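Local coordinates for twin-arginine translocation pathway signal protein (Burkholderia phytofirmans, PDB 2RJO), which probably serves as an exported periplasmic sugar-binding protein, holding beta-D-galactopyranose in the cleft between its two lobes, at residues A[53-58]-A[77-82]; A[211-216]-A[243-248]; A[257-262]-A[311-316]. One frame throughout, in Å; residues are numbered along the deposited sequence.

Contact 1: residues A[53-58]-A[77-82]; sequences DIRALL and ARVIVE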
loop_
_atom_site.group_PDB
_atom_site.type_symbol
_atom_site.label_atom_id
_atom_site.label_comp_id
_atom_site.label_asym_id
_atom_site.label_seq_id
_atom_site.Cartn_x
_atom_site.Cartn_y
_atom_site.Cartn_z
ATOM N N ASP A 53 -13.184 3.688 16.463
ATOM C CA ASP A 53 -14.210 3.161 15.569
ATOM C C ASP A 53 -14.253 1.638 15.563
ATOM O O ASP A 53 -15.334 1.033 15.561
ATOM C CB ASP A 53 -13.972 3.664 14.140
ATOM C CG ASP A 53 -14.236 5.146 13.996
ATOM O OD1 ASP A 53 -14.446 5.808 15.033
ATOM O OD2 ASP A 53 -14.226 5.656 12.850
ATOM N N ILE A 54 -13.076 1.021 15.542
ATOM C CA ILE A 54 -12.983 -0.428 15.534
ATOM C C ILE A 54 -13.606 -0.964 16.814
ATOM O O ILE A 54 -14.309 -1.972 16.786
ATOM C CB ILE A 54 -11.512 -0.892 15.420
ATOM C CG1 ILE A 54 -10.990 -0.621 14.005
ATOM C CG2 ILE A 54 -11.404 -2.360 15.737
ATOM C CD1 ILE A 54 -9.504 -0.847 13.830
ATOM N N ARG A 55 -13.354 -0.283 17.932
ATOM C CA ARG A 55 -13.915 -0.699 19.215
ATOM C C ARG A 55 -15.429 -0.539 19.192
ATOM O O ARG A 55 -16.164 -1.421 19.624
ATOM C CB ARG A 55 -13.316 0.125 20.370
ATOM C CG ARG A 55 -12.008 -0.445 20.931
ATOM C CD ARG A 55 -11.241 0.568 21.795
ATOM N NE ARG A 55 -9.964 0.014 22.240
ATOM C CZ ARG A 55 -8.932 0.735 22.674
ATOM N NH1 ARG A 55 -9.010 2.063 22.730
ATOM N NH2 ARG A 55 -7.807 0.126 23.043
ATOM N N ALA A 56 -15.901 0.586 18.685
ATOM C CA ALA A 56 -17.335 0.814 18.624
ATOM C C ALA A 56 -18.030 -0.284 17.816
ATOM O O ALA A 56 -19.120 -0.739 18.184
ATOM C CB ALA A 56 -17.623 2.187 18.009
ATOM N N LEU A 57 -17.393 -0.717 16.729
ATOM C CA LEU A 57 -17.964 -1.749 15.867
ATOM C C LEU A 57 -17.885 -3.126 16.536
ATOM O O LEU A 57 -18.813 -3.930 16.437
ATOM C CB LEU A 57 -17.231 -1.764 14.511
ATOM C CG LEU A 57 -17.951 -2.298 13.264
ATOM C CD1 LEU A 57 -17.055 -2.187 12.030
ATOM C CD2 LEU A 57 -18.323 -3.730 13.486
ATOM N N LEU A 58 -16.777 -3.400 17.215
ATOM C CA LEU A 58 -16.625 -4.683 17.883
ATOM C C LEU A 58 -17.733 -4.836 18.915
ATOM O O LEU A 58 -18.207 -5.936 19.157
ATOM C CB LEU A 58 -15.252 -4.787 18.548
ATOM C CG LEU A 58 -14.028 -4.957 17.640
ATOM C CD1 LEU A 58 -12.768 -4.944 18.494
ATOM C CD2 LEU A 58 -14.108 -6.264 16.864
ATOM N N ALA A 77 -1.448 -1.461 15.011
ATOM C CA ALA A 77 -1.707 -2.866 14.706
ATOM C C ALA A 77 -1.884 -3.764 15.925
ATOM O O ALA A 77 -2.816 -4.566 15.969
ATOM C CB ALA A 77 -0.596 -3.418 13.843
ATOM N N ARG A 78 -0.996 -3.643 16.907
ATOM C CA ARG A 78 -1.092 -4.494 18.081
ATOM C C ARG A 78 -2.371 -4.257 18.864
ATOM O O ARG A 78 -3.071 -5.204 19.213
ATOM C CB ARG A 78 0.102 -4.297 19.016
ATOM C CG ARG A 78 0.171 -5.357 20.128
ATOM C CD ARG A 78 1.131 -4.941 21.234
ATOM N NE ARG A 78 2.388 -4.424 20.704
ATOM C CZ ARG A 78 3.324 -5.165 20.117
ATOM N NH1 ARG A 78 3.155 -6.472 19.979
ATOM N NH2 ARG A 78 4.436 -4.586 19.674
ATOM N N VAL A 79 -2.694 -3.001 19.137
ATOM C CA VAL A 79 -3.900 -2.736 19.905
ATOM C C VAL A 79 -5.148 -3.189 19.156
ATOM O O VAL A 79 -6.088 -3.696 19.771
ATOM C CB VAL A 79 -4.011 -1.256 20.283
ATOM C CG1 VAL A 79 -4.047 -0.397 19.053
ATOM C CG2 VAL A 79 -5.234 -1.040 21.123
ATOM N N ILE A 80 -5.156 -3.028 17.835
ATOM C CA ILE A 80 -6.294 -3.462 17.036
ATOM C C ILE A 80 -6.425 -4.973 17.135
ATOM O O ILE A 80 -7.511 -5.495 17.340
ATOM C CB ILE A 80 -6.113 -3.085 15.550
ATOM C CG1 ILE A 80 -6.175 -1.569 15.393
ATOM C CG2 ILE A 80 -7.172 -3.788 14.692
ATOM C CD1 ILE A 80 -5.881 -1.099 13.986
ATOM N N VAL A 81 -5.305 -5.667 16.980
ATOM C CA VAL A 81 -5.297 -7.121 17.053
ATOM C C VAL A 81 -5.719 -7.614 18.434
ATOM O O VAL A 81 -6.400 -8.625 18.553
ATOM C CB VAL A 81 -3.904 -7.672 16.740
ATOM C CG1 VAL A 81 -3.854 -9.158 17.043
ATOM C CG2 VAL A 81 -3.558 -7.406 15.290
ATOM N N GLU A 82 -5.308 -6.892 19.475
ATOM C CA GLU A 82 -5.654 -7.259 20.840
ATOM C C GLU A 82 -7.154 -7.111 21.023
ATOM O O GLU A 82 -7.795 -7.977 21.603
ATOM C CB GLU A 82 -4.937 -6.353 21.836
ATOM C CG GLU A 82 -3.555 -6.833 22.278
ATOM C CD GLU A 82 -2.660 -5.687 22.743
ATOM O OE1 GLU A 82 -3.193 -4.628 23.171
ATOM O OE2 GLU A 82 -1.419 -5.847 22.686
HETATM O O HOH W 1 -7.047 -3.210 22.530
#
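Ile54 and Ile80 meet in the same rotamer: in each, CG1 lies anti to the carbonyl carbon (chi1 -72° in Ile54 and -68° in Ile80), and the chain then runs straight on to CD1. Each helix thus extends a slender branch into the gap, and the two side chains cross at about a right angle. On its side the touching is done by Ile54 CD1, which lies 3.6 Å from Ile80 CD1 and 3.7 Å from Ile80 CG1, while Ile80 CG2 completes its seat at 3.9 Å. One methyl is therefore held against three carbons of a single partner, and the nearest CA atoms of the two segments, Ile54 CA and Ile80 CA, are 7.5 Å apart.

Nearer the surface the pairing changes character. The Arg55 chain is extended from CG to NE and carries its guanidinium across to Val79. Arg55 NH2 comes within 3.4 Å of Val79 CG2, the methyl anti to the valine's own backbone N. The approach is oblique and purely van der Waals. A water links the same two residues: it donates to Val79 O at 3.0 Å and lies in the guanidinium plane, at the edge, accepting a weak bond from Arg55 NH2. Glu82 OE1 is 6.6 Å from Arg55 NH2, so any attraction between these opposite charges is at most long-range.

Both isoleucines rest on strand 65-69, touching Leu67, while Ile51 of helix 47-60 adds to the apolar layer. Helices 47-60 and 74-87 precede and follow this strand in successive beta-alpha-beta crossovers, packed side by side on one face of the parallel part of the larger, mixed sheet, the Rossmann-like arrangement of a periplasmic binding protein lobe.

Contact 2: residues A[211-216]-A[243-248]; sequences GAIEAL and GELVAS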
loop_
_atom_site.group_PDB
_atom_site.type_symbol
_atom_site.label_atom_id
_atom_site.label_comp_id
_atom_site.label_asym_id
_atom_site.label_seq_id
_atom_site.Cartn_x
_atom_site.Cartn_y
_atom_site.Cartn_z
ATOM N N GLY A 211 1.601 14.419 -7.043
ATOM C CA GLY A 211 1.722 15.717 -6.406
ATOM C C GLY A 211 2.969 16.371 -6.963
ATOM O O GLY A 211 2.984 17.568 -7.234
ATOM N N ALA A 212 4.023 15.575 -7.137
ATOM C CA ALA A 212 5.273 16.073 -7.692
ATOM C C ALA A 212 5.035 16.521 -9.142
ATOM O O ALA A 212 5.495 17.581 -9.557
ATOM C CB ALA A 212 6.339 14.977 -7.641
ATOM N N ILE A 213 4.307 15.709 -9.902
ATOM C CA ILE A 213 4.022 16.026 -11.292
ATOM C C ILE A 213 3.135 17.258 -11.448
ATOM O O ILE A 213 3.190 17.931 -12.470
ATOM C CB ILE A 213 3.374 14.832 -12.006
ATOM C CG1 ILE A 213 4.377 13.675 -12.070
ATOM C CG2 ILE A 213 2.918 15.243 -13.393
ATOM C CD1 ILE A 213 3.790 12.346 -12.545
ATOM N N GLU A 214 2.321 17.560 -10.443
ATOM C CA GLU A 214 1.464 18.740 -10.513
ATOM C C GLU A 214 2.305 19.996 -10.356
ATOM O O GLU A 214 1.990 21.043 -10.920
ATOM C CB GLU A 214 0.399 18.704 -9.428
ATOM C CG GLU A 214 -0.697 17.684 -9.684
ATOM C CD GLU A 214 -1.628 17.532 -8.496
ATOM O OE1 GLU A 214 -1.130 17.215 -7.394
ATOM O OE2 GLU A 214 -2.856 17.730 -8.667
ATOM N N ALA A 215 3.374 19.884 -9.578
ATOM C CA ALA A 215 4.283 20.989 -9.359
ATOM C C ALA A 215 5.107 21.174 -10.635
ATOM O O ALA A 215 5.322 22.296 -11.086
ATOM C CB ALA A 215 5.188 20.692 -8.172
ATOM N N LEU A 216 5.577 20.074 -11.213
ATOM C CA LEU A 216 6.347 20.156 -12.454
ATOM C C LEU A 216 5.492 20.789 -13.556
ATOM O O LEU A 216 5.952 21.670 -14.279
ATOM C CB LEU A 216 6.792 18.769 -12.917
ATOM C CG LEU A 216 7.768 18.022 -12.018
ATOM C CD1 LEU A 216 7.978 16.619 -12.585
ATOM C CD2 LEU A 216 9.080 18.778 -11.917
ATOM N N GLY A 243 3.561 9.464 -20.441
ATOM C CA GLY A 243 4.982 9.750 -20.370
ATOM C C GLY A 243 5.422 10.619 -19.206
ATOM O O GLY A 243 6.594 10.975 -19.102
ATOM N N GLU A 244 4.514 10.958 -18.305
ATOM C CA GLU A 244 4.906 11.807 -17.193
ATOM C C GLU A 244 5.467 11.055 -15.993
ATOM O O GLU A 244 6.277 11.600 -15.230
ATOM C CB GLU A 244 3.735 12.703 -16.812
ATOM C CG GLU A 244 3.444 13.679 -17.946
ATOM C CD GLU A 244 2.332 14.644 -17.641
ATOM O OE1 GLU A 244 2.248 15.103 -16.488
ATOM O OE2 GLU A 244 1.547 14.956 -18.563
ATOM N N LEU A 245 5.045 9.799 -15.847
ATOM C CA LEU A 245 5.517 8.934 -14.775
ATOM C C LEU A 245 6.233 7.818 -15.521
ATOM O O LEU A 245 5.653 7.229 -16.432
ATOM C CB LEU A 245 4.332 8.368 -13.988
ATOM C CG LEU A 245 4.651 7.605 -12.701
ATOM C CD1 LEU A 245 5.133 8.577 -11.628
ATOM C CD2 LEU A 245 3.416 6.888 -12.218
ATOM N N VAL A 246 7.486 7.532 -15.177
ATOM C CA VAL A 246 8.193 6.478 -15.899
ATOM C C VAL A 246 7.951 5.068 -15.377
ATOM O O VAL A 246 8.168 4.096 -16.099
ATOM C CB VAL A 246 9.710 6.746 -15.959
ATOM C CG1 VAL A 246 9.959 8.080 -16.637
ATOM C CG2 VAL A 246 10.305 6.741 -14.584
ATOM N N ALA A 247 7.477 4.947 -14.140
ATOM C CA ALA A 247 7.217 3.629 -13.575
ATOM C C ALA A 247 6.454 3.667 -12.265
ATOM O O ALA A 247 6.443 4.676 -11.564
ATOM C CB ALA A 247 8.525 2.877 -13.382
ATOM N N SER A 248 5.814 2.547 -11.950
ATOM C CA SER A 248 5.068 2.380 -10.713
ATOM C C SER A 248 5.022 0.878 -10.414
ATOM O O SER A 248 5.584 0.066 -11.160
ATOM C CB SER A 248 3.652 2.934 -10.870
ATOM O OG SER A 248 2.927 2.842 -9.659
#
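The apolar contact with Leu245 is made by one branch of Ile213, the one ending in CD1. Ile213 CG1 is anti to the carbonyl carbon (chi1 -65°), which sends that branch out from the helix, and Ile213 CD1 lies 4.1 Å from Leu245 CD1. Ile213 CD1 also leans on the backbone, 3.7 Å from Glu244 O.

The other branch meets a polar group. Ile213 CG2 is 3.2 Å from Glu244 OE1, a close approach of methyl to carboxylate that is no hydrogen bond. The two side chains pass at a slant, with the glutamate extended beyond CG. What holds OE1 is a salt bridge to Arg217 NH2, one turn further along the isoleucine's helix, which probably balances the acid's charge beside the apolar patch.

Backbone bonding shapes both partners. Gly243, with its phi of 79°, closes helix 234-241 in a Schellman motif and turns the chain so that Glu244 can face helix 206-218. Within that helix the N-H of Ala215 is shared weakly between Gly211 O at 3.3 Å and Ala212 O at 3.1 Å.

Helix 206-218 joins parallel strands 198-203 and 227-228 as a beta-alpha-beta crossover of the second Rossmann-like lobe. Leu245 and Leu216 both touch Val227 at the sheet margin, while Ala212 and Ala215 pack against Met187 of helix 180-194.

Contact 3: residues A[257-262]-A[311-316]; sequences GGIGLS and NNLYAR. With SO4 (sulfate ion), chain F.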
loop_
_atom_site.group_PDB
_atom_site.type_symbol
_atom_site.label_atom_id
_atom_site.label_comp_id
_atom_site.label_asym_id
_atom_site.label_seq_id
_atom_site.Cartn_x
_atom_site.Cartn_y
_atom_site.Cartn_z
ATOM N N GLY A 257 -8.093 -5.413 -0.835
ATOM C CA GLY A 257 -9.281 -5.103 -0.058
ATOM C C GLY A 257 -10.255 -6.251 0.133
ATOM O O GLY A 257 -10.840 -6.409 1.211
ATOM N N GLY A 258 -10.437 -7.050 -0.916
ATOM C CA GLY A 258 -11.354 -8.166 -0.836
ATOM C C GLY A 258 -10.755 -9.433 -0.266
ATOM O O GLY A 258 -11.385 -10.092 0.559
ATOM N N ILE A 259 -9.547 -9.777 -0.699
ATOM C CA ILE A 259 -8.894 -10.987 -0.222
ATOM C C ILE A 259 -8.677 -10.969 1.298
ATOM O O ILE A 259 -8.878 -11.982 1.960
ATOM C CB ILE A 259 -7.539 -11.203 -0.936
ATOM C CG1 ILE A 259 -7.227 -12.704 -1.012
ATOM C CG2 ILE A 259 -6.420 -10.479 -0.175
ATOM C CD1 ILE A 259 -8.249 -13.514 -1.780
ATOM N N GLY A 260 -8.281 -9.820 1.844
ATOM C CA GLY A 260 -8.068 -9.717 3.279
ATOM C C GLY A 260 -9.284 -10.215 4.044
ATOM O O GLY A 260 -9.158 -11.015 4.976
ATOM N N LEU A 261 -10.463 -9.745 3.635
ATOM C CA LEU A 261 -11.724 -10.145 4.254
ATOM C C LEU A 261 -12.060 -11.608 3.948
ATOM O O LEU A 261 -12.608 -12.309 4.786
ATOM C CB LEU A 261 -12.866 -9.268 3.746
ATOM C CG LEU A 261 -12.896 -7.780 4.088
ATOM C CD1 LEU A 261 -14.083 -7.152 3.380
ATOM C CD2 LEU A 261 -13.003 -7.578 5.595
ATOM N N SER A 262 -11.742 -12.053 2.737
ATOM C CA SER A 262 -12.012 -13.427 2.349
ATOM C C SER A 262 -11.277 -14.387 3.297
ATOM O O SER A 262 -11.877 -15.323 3.824
ATOM C CB SER A 262 -11.570 -13.651 0.903
ATOM O OG SER A 262 -11.894 -14.952 0.462
ATOM N N ASN A 311 -12.059 -16.613 -3.852
ATOM C CA ASN A 311 -11.967 -18.003 -3.420
ATOM C C ASN A 311 -10.539 -18.556 -3.331
ATOM O O ASN A 311 -10.239 -19.392 -2.480
ATOM C CB ASN A 311 -12.774 -18.890 -4.384
ATOM C CG ASN A 311 -12.368 -18.683 -5.853
ATOM O OD1 ASN A 311 -12.818 -17.731 -6.524
ATOM N ND2 ASN A 311 -11.493 -19.563 -6.351
ATOM N N ASN A 312 -9.670 -18.094 -4.217
ATOM C CA ASN A 312 -8.287 -18.560 -4.281
ATOM C C ASN A 312 -7.354 -17.749 -3.370
ATOM O O ASN A 312 -6.523 -16.978 -3.847
ATOM C CB ASN A 312 -7.809 -18.450 -5.722
ATOM C CG ASN A 312 -6.698 -19.407 -6.031
ATOM O OD1 ASN A 312 -5.728 -19.512 -5.279
ATOM N ND2 ASN A 312 -6.827 -20.120 -7.147
ATOM N N LEU A 313 -7.470 -17.969 -2.063
ATOM C CA LEU A 313 -6.699 -17.251 -1.049
ATOM C C LEU A 313 -5.181 -17.054 -1.166
ATOM O O LEU A 313 -4.690 -15.959 -0.899
ATOM C CB LEU A 313 -6.998 -17.851 0.331
ATOM C CG LEU A 313 -8.483 -17.936 0.716
ATOM C CD1 LEU A 313 -8.633 -18.416 2.156
ATOM C CD2 LEU A 313 -9.116 -16.575 0.547
ATOM N N TYR A 314 -4.430 -18.085 -1.537
ATOM C CA TYR A 314 -2.973 -17.952 -1.601
ATOM C C TYR A 314 -2.405 -17.947 -3.010
ATOM O O TYR A 314 -1.261 -18.356 -3.231
ATOM C CB TYR A 314 -2.312 -19.081 -0.795
ATOM C CG TYR A 314 -3.032 -19.369 0.492
ATOM C CD1 TYR A 314 -3.049 -18.434 1.525
ATOM C CD2 TYR A 314 -3.784 -20.533 0.642
ATOM C CE1 TYR A 314 -3.805 -18.638 2.670
ATOM C CE2 TYR A 314 -4.551 -20.751 1.791
ATOM C CZ TYR A 314 -4.558 -19.793 2.797
ATOM O OH TYR A 314 -5.347 -19.962 3.911
ATOM N N ALA A 315 -3.194 -17.467 -3.960
ATOM C CA ALA A 315 -2.772 -17.424 -5.349
ATOM C C ALA A 315 -1.613 -16.461 -5.618
ATOM O O ALA A 315 -0.873 -16.633 -6.590
ATOM C CB ALA A 315 -3.965 -17.057 -6.227
ATOM N N ARG A 316 -1.444 -15.463 -4.754
ATOM C CA ARG A 316 -0.389 -14.461 -4.945
ATOM C C ARG A 316 0.693 -14.414 -3.872
ATOM O O ARG A 316 1.316 -13.369 -3.659
ATOM C CB ARG A 316 -1.019 -13.074 -5.050
ATOM C CG ARG A 316 -2.137 -13.000 -6.059
ATOM C CD ARG A 316 -2.574 -11.582 -6.340
ATOM N NE ARG A 316 -3.776 -11.560 -7.165
ATOM C CZ ARG A 316 -4.241 -10.469 -7.768
ATOM N NH1 ARG A 316 -3.596 -9.314 -7.635
ATOM N NH2 ARG A 316 -5.342 -10.528 -8.512
HETATM S S SO4 F . -7.215 -8.406 -10.860
HETATM O O1 SO4 F . -7.977 -8.316 -9.581
HETATM O O2 SO4 F . -7.863 -9.393 -11.757
HETATM O O3 SO4 F . -5.807 -8.804 -10.583
HETATM O O4 SO4 F . -7.203 -7.068 -11.521
#
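Ile259 and Leu313 mark where helix 253-268 passes closest to the irregular segment 311-316, their CA atoms 6.7 Å apart. The helix is regular here, with Ser262 N bonded to Gly258 O. The facing segment is built of turns: Asn312 is the centre of an inverse gamma turn, with a weak bond from Leu313 N to Asn311 O, and it also opens a type I beta turn that ends at Ala315. Together they bend the chain over the helix just before strand 317-320, an antiparallel partner of strand 283-291 in the larger sheet of this binding-protein fold.

Leu313 carries the packing. Leu313 CD2 fits between two residues one helical turn apart, lying 3.9 Å from Ile259 CD1 and 3.2 Å from Ser262 OG. In Ile259, CG1 roughly anti to the backbone N (chi1 -151°), with a bend at chi2 of 61°, brings CD1 to the leucine, although this places CG2 between the N and the carbonyl carbon. The serine hydroxyl is tightly packed against the leucine methyl, yet its polar need is met by Trp310 O, just before the turns. On the leucine's other flank, Leu313 CB sits over the centre of the Tyr314 ring, 3.9 Å above its plane. Leu261 and Ser262 also touch Phe30 of helix 18-34.

Arg316 leaves the turn with an extended chain. Its guanidinium is held by a salt bridge from NH1 to Asp252 and a cation-pi contact with Trp255; Arg316 NH2 donates to O3 of a sulfate, probably from the crystallisation liquor, at 2.7 Å with an N-H...O angle of 144°.

How the contacts relate
The three contacts illustrate how a two-lobed binding protein is built up away from its ligand. Contacts 1 and 3 share the lobe with the larger sheet, their centres 22 Å apart and their nearest atoms about 9 Å apart. Contact 2 belongs to the other lobe, its centre 37 Å from contact 1 and 31 Å from contact 3, on the opposite side of the chain's centre from both. The sugar lies between. In contact 1 the side chain of Ile80 is about 11 Å from the bound beta-D-galactopyranose; in contact 2 the side chain of Leu245 is about 12 Å from the bound beta-D-galactopyranose. Pocket residues Asp70, Asn205 and Trp251 shortly precede helices 74-87, 206-218 and 253-268, one helix from each contact.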